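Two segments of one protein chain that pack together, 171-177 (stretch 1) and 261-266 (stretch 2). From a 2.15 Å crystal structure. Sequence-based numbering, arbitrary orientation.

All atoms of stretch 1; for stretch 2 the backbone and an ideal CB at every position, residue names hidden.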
ATOM      1  N   LEU A 171     -12.577  -8.476  -2.408  1.00 29.78           N
ATOM      2  CA  LEU A 171     -13.667  -7.721  -1.783  1.00 28.55           C
ATOM      3  C   LEU A 171     -14.189  -6.631  -2.734  1.00 33.05           C
ATOM      4  O   LEU A 171     -15.400  -6.437  -2.855  1.00 32.95           O
ATOM      5  CB  LEU A 171     -13.183  -7.118  -0.456  1.00 27.12           C
ATOM      6  CG  LEU A 171     -13.107  -8.100   0.715  1.00 30.06           C
ATOM      7  CD1 LEU A 171     -12.124  -7.629   1.777  1.00 28.71           C
ATOM      8  CD2 LEU A 171     -14.491  -8.371   1.302  1.00 30.07           C
ATOM      9  N   GLU A 172     -13.279  -5.974  -3.460  1.00 30.02           N
ATOM     10  CA  GLU A 172     -13.635  -4.936  -4.413  1.00 29.73           C
ATOM     11  C   GLU A 172     -14.579  -5.479  -5.469  1.00 34.95           C
ATOM     12  O   GLU A 172     -15.614  -4.865  -5.761  1.00 35.22           O
ATOM     13  CB  GLU A 172     -12.372  -4.389  -5.081  1.00 30.87           C
ATOM     14  CG  GLU A 172     -12.666  -3.255  -6.057  1.00 36.69           C
ATOM     15  CD  GLU A 172     -11.496  -2.795  -6.896  1.00 39.29           C
ATOM     16  OE1 GLU A 172     -10.435  -3.459  -6.870  1.00 34.64           O
ATOM     17  OE2 GLU A 172     -11.642  -1.761  -7.582  1.00 37.07           O
ATOM     18  N   GLU A 173     -14.218  -6.647  -6.018  1.00 31.28           N
ATOM     19  CA  GLU A 173     -14.959  -7.346  -7.046  1.00 31.42           C
ATOM     20  C   GLU A 173     -16.334  -7.755  -6.528  1.00 34.37           C
ATOM     21  O   GLU A 173     -17.316  -7.535  -7.231  1.00 34.54           O
ATOM     22  CB  GLU A 173     -14.159  -8.566  -7.541  1.00 32.91           C
ATOM     23  CG  GLU A 173     -14.764  -9.272  -8.745  1.00 44.53           C
ATOM     24  CD  GLU A 173     -15.126  -8.380  -9.921  1.00 67.56           C
ATOM     25  OE1 GLU A 173     -14.198  -7.877 -10.593  1.00 55.19           O
ATOM     26  OE2 GLU A 173     -16.337  -8.171 -10.163  1.00 64.29           O
ATOM     27  N   ALA A 174     -16.412  -8.341  -5.313  1.00 29.09           N
ATOM     28  CA  ALA A 174     -17.688  -8.777  -4.747  1.00 29.51           C
ATOM     29  C   ALA A 174     -18.618  -7.590  -4.429  1.00 34.09           C
ATOM     30  O   ALA A 174     -19.826  -7.701  -4.651  1.00 33.15           O
ATOM     31  CB  ALA A 174     -17.458  -9.601  -3.500  1.00 29.57           C
ATOM     32  N   LEU A 175     -18.058  -6.453  -3.957  1.00 31.21           N
ATOM     33  CA  LEU A 175     -18.862  -5.260  -3.620  1.00 31.22           C
ATOM     34  C   LEU A 175     -19.305  -4.446  -4.854  1.00 36.52           C
ATOM     35  O   LEU A 175     -20.337  -3.765  -4.794  1.00 35.79           O
ATOM     36  CB  LEU A 175     -18.112  -4.352  -2.634  1.00 30.26           C
ATOM     37  CG  LEU A 175     -17.947  -4.930  -1.222  1.00 34.03           C
ATOM     38  CD1 LEU A 175     -16.927  -4.149  -0.435  1.00 33.39           C
ATOM     39  CD2 LEU A 175     -19.278  -4.998  -0.477  1.00 34.76           C
ATOM     40  N   TYR A 176     -18.562  -4.541  -5.968  1.00 34.93           N
ATOM     41  CA  TYR A 176     -18.879  -3.787  -7.180  1.00 35.75           C
ATOM     42  C   TYR A 176     -19.451  -4.622  -8.336  1.00 41.47           C
ATOM     43  O   TYR A 176     -19.730  -4.051  -9.394  1.00 41.71           O
ATOM     44  CB  TYR A 176     -17.641  -3.040  -7.659  1.00 36.62           C
ATOM     45  CG  TYR A 176     -17.424  -1.764  -6.894  1.00 39.00           C
ATOM     46  CD1 TYR A 176     -16.713  -1.757  -5.698  1.00 40.05           C
ATOM     47  CD2 TYR A 176     -17.974  -0.562  -7.334  1.00 40.83           C
ATOM     48  CE1 TYR A 176     -16.542  -0.585  -4.966  1.00 40.04           C
ATOM     49  CE2 TYR A 176     -17.791   0.618  -6.623  1.00 41.91           C
ATOM     50  CZ  TYR A 176     -17.078   0.602  -5.438  1.00 47.24           C
ATOM     51  OH  TYR A 176     -16.906   1.767  -4.743  1.00 50.60           O
ATOM     52  N   ALA A 177     -19.674  -5.937  -8.131  1.00 38.79           N
ATOM     53  CA  ALA A 177     -20.221  -6.842  -9.154  1.00 38.89           C
ATOM     54  C   ALA A 177     -21.641  -6.463  -9.538  1.00 44.32           C
ATOM     55  O   ALA A 177     -22.010  -6.588 -10.711  1.00 46.08           O
ATOM     56  CB  ALA A 177     -20.203  -8.282  -8.654  1.00 39.32           C
ATOM     57  N   UNK A 261      -4.655   0.593  -9.706  1.00 35.81           N
ATOM     58  CA  UNK A 261      -5.212   0.083  -8.439  1.00 34.60           C
ATOM     59  C   UNK A 261      -6.650   0.613  -8.285  1.00 37.76           C
ATOM     60  O   UNK A 261      -6.941   1.699  -8.796  1.00 36.07           O
ATOM     61  CB  UNK A 261      -4.347   0.502  -7.249  1.00 34.60           C
ATOM     62  N   UNK A 262      -7.567  -0.187  -7.685  1.00 34.54           N
ATOM     63  CA  UNK A 262      -8.999   0.131  -7.515  1.00 34.55           C
ATOM     64  C   UNK A 262      -9.682   0.493  -8.862  1.00 38.94           C
ATOM     65  O   UNK A 262     -10.496   1.422  -8.924  1.00 39.06           O
ATOM     66  CB  UNK A 262      -9.155   1.291  -6.529  1.00 34.55           C
ATOM     67  N   UNK A 263      -9.366  -0.277  -9.927  1.00 35.50           N
ATOM     68  CA  UNK A 263      -9.906  -0.082 -11.272  1.00 35.72           C
ATOM     69  C   UNK A 263     -11.420  -0.301 -11.335  1.00 40.50           C
ATOM     70  O   UNK A 263     -12.104   0.460 -12.019  1.00 41.37           O
ATOM     71  CB  UNK A 263      -9.209  -1.028 -12.252  1.00 35.72           C
ATOM     72  N   UNK A 264     -11.937  -1.349 -10.657  1.00 35.74           N
ATOM     73  CA  UNK A 264     -13.367  -1.682 -10.667  1.00 35.11           C
ATOM     74  C   UNK A 264     -14.154  -0.623  -9.882  1.00 38.41           C
ATOM     75  O   UNK A 264     -15.210  -0.188 -10.341  1.00 39.04           O
ATOM     76  CB  UNK A 264     -13.603  -3.073 -10.075  1.00 35.11           C
ATOM     77  N   UNK A 265     -13.619  -0.193  -8.723  1.00 33.47           N
ATOM     78  CA  UNK A 265     -14.216   0.834  -7.865  1.00 33.33           C
ATOM     79  C   UNK A 265     -14.113   2.228  -8.501  1.00 37.63           C
ATOM     80  O   UNK A 265     -14.913   3.113  -8.186  1.00 37.17           O
ATOM     81  CB  UNK A 265     -13.537   0.833  -6.494  1.00 33.33           C
ATOM     82  N   UNK A 266     -13.122   2.407  -9.374  1.00 35.48           N
ATOM     83  CA  UNK A 266     -12.841   3.677 -10.034  1.00 35.66           C
ATOM     84  C   UNK A 266     -12.292   4.678  -9.041  1.00 38.32           C
ATOM     85  O   UNK A 266     -12.634   5.864  -9.088  1.00 37.84           O
ATOM     86  CB  UNK A 266     -14.100   4.232 -10.704  1.00 35.66           C
TER

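Much of stretch 1 is helical, and two of its side chains, E172 and Y176, one turn apart, reach toward the other segment. E172 extends with chi1 and chi2 both t, carrying its carboxylate into the backbone of stretch 2.

Position 261 lies beyond this contact. Its CA-to-CB bond points away, and nothing of stretch 1 comes within 5.5 Å of the ideal CB, so stretch 1 sets little limit on the choice; phi of -63° admits proline. The deposited residue is P261.

At position 262 phi is positive (54/43), which glycine tolerates best, although other residues can adopt it. CB points sideways, with its ideal position 4.1 Å from E172 OE2; an acidic group would gain little beside that charge, while a small neutral side chain would fit. The residue is A262. Its amide N donates to water 1, 3.3 Å from the water O, and that water donates to E172 OE1.

Position 263 has helical angles and a sideways CB 5.3 Å from E172 OE2, so stretch 1 leaves the choice wide. A263 occupies it, and its side chain adds almost nothing to the contact. Its backbone matters more: A263 N makes a weak hydrogen bond to water 2 (2.9 Å from N to the water O), which donates to E172 OE1.

Position 264 points toward stretch 1, its ideal CB 3.4 Å from E172 OE2, 4.7 Å from Y176 CB and 4.9 Å from E173 OE1. Carboxylates and an apolar methylene together favour a side chain with both polar and apolar character; serine, threonine or asparagine would be reasonable. T264 combines the two. Its CG2 lies 3.7 Å from Y176 CB, whereas OG1, 4.1 Å from E173 OE1, is linked to it through water 3: the water O is 2.8 Å from T264 OG1 and donates to E173 OE1 at 2.4 Å.

At position 265 the amide faces the carboxylate, a bond open to any residue except proline. The ideal CB is 3.4 Å from E172 OE2 and 3.7 Å from Y176 CE1, so a small apolar group suits this place. A265 N donates to E172 OE2 (2.8 Å, 158°). Its CB lies over one face of the Y176 ring, and its CA sits 3.8 Å from the ring centroid, 11° off the normal, in a CH-pi contact.

Position 266 has nothing of stretch 1 near its ideal CB, but phi of 70° favours glycine. G266 fits, and its N makes a weak 2.8 Å hydrogen bond to A262 O.

Stretch 2, residues 261-266: PAATAG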
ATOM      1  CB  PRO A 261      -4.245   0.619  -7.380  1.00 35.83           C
ATOM      2  CG  PRO A 261      -3.607   1.800  -7.996  1.00 40.87           C
ATOM      3  CD  PRO A 261      -3.558   1.556  -9.473  1.00 37.48           C
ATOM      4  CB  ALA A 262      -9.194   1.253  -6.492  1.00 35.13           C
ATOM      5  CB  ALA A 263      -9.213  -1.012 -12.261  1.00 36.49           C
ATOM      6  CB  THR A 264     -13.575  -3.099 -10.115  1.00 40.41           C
ATOM      7  OG1 THR A 264     -12.787  -4.010 -10.885  1.00 39.80           O
ATOM      8  CG2 THR A 264     -15.022  -3.531 -10.172  1.00 39.73           C
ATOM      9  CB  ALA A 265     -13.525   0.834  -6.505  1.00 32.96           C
TER
HETATM   10  O   HOH W   1      -8.045  -2.852  -5.875  1.00 33.67           O
HETATM   11  O   HOH W   2      -9.449  -3.150  -9.378  1.00 34.78           O
HETATM   12  O   HOH W   3     -12.287  -6.554  -9.934  1.00 38.10           O
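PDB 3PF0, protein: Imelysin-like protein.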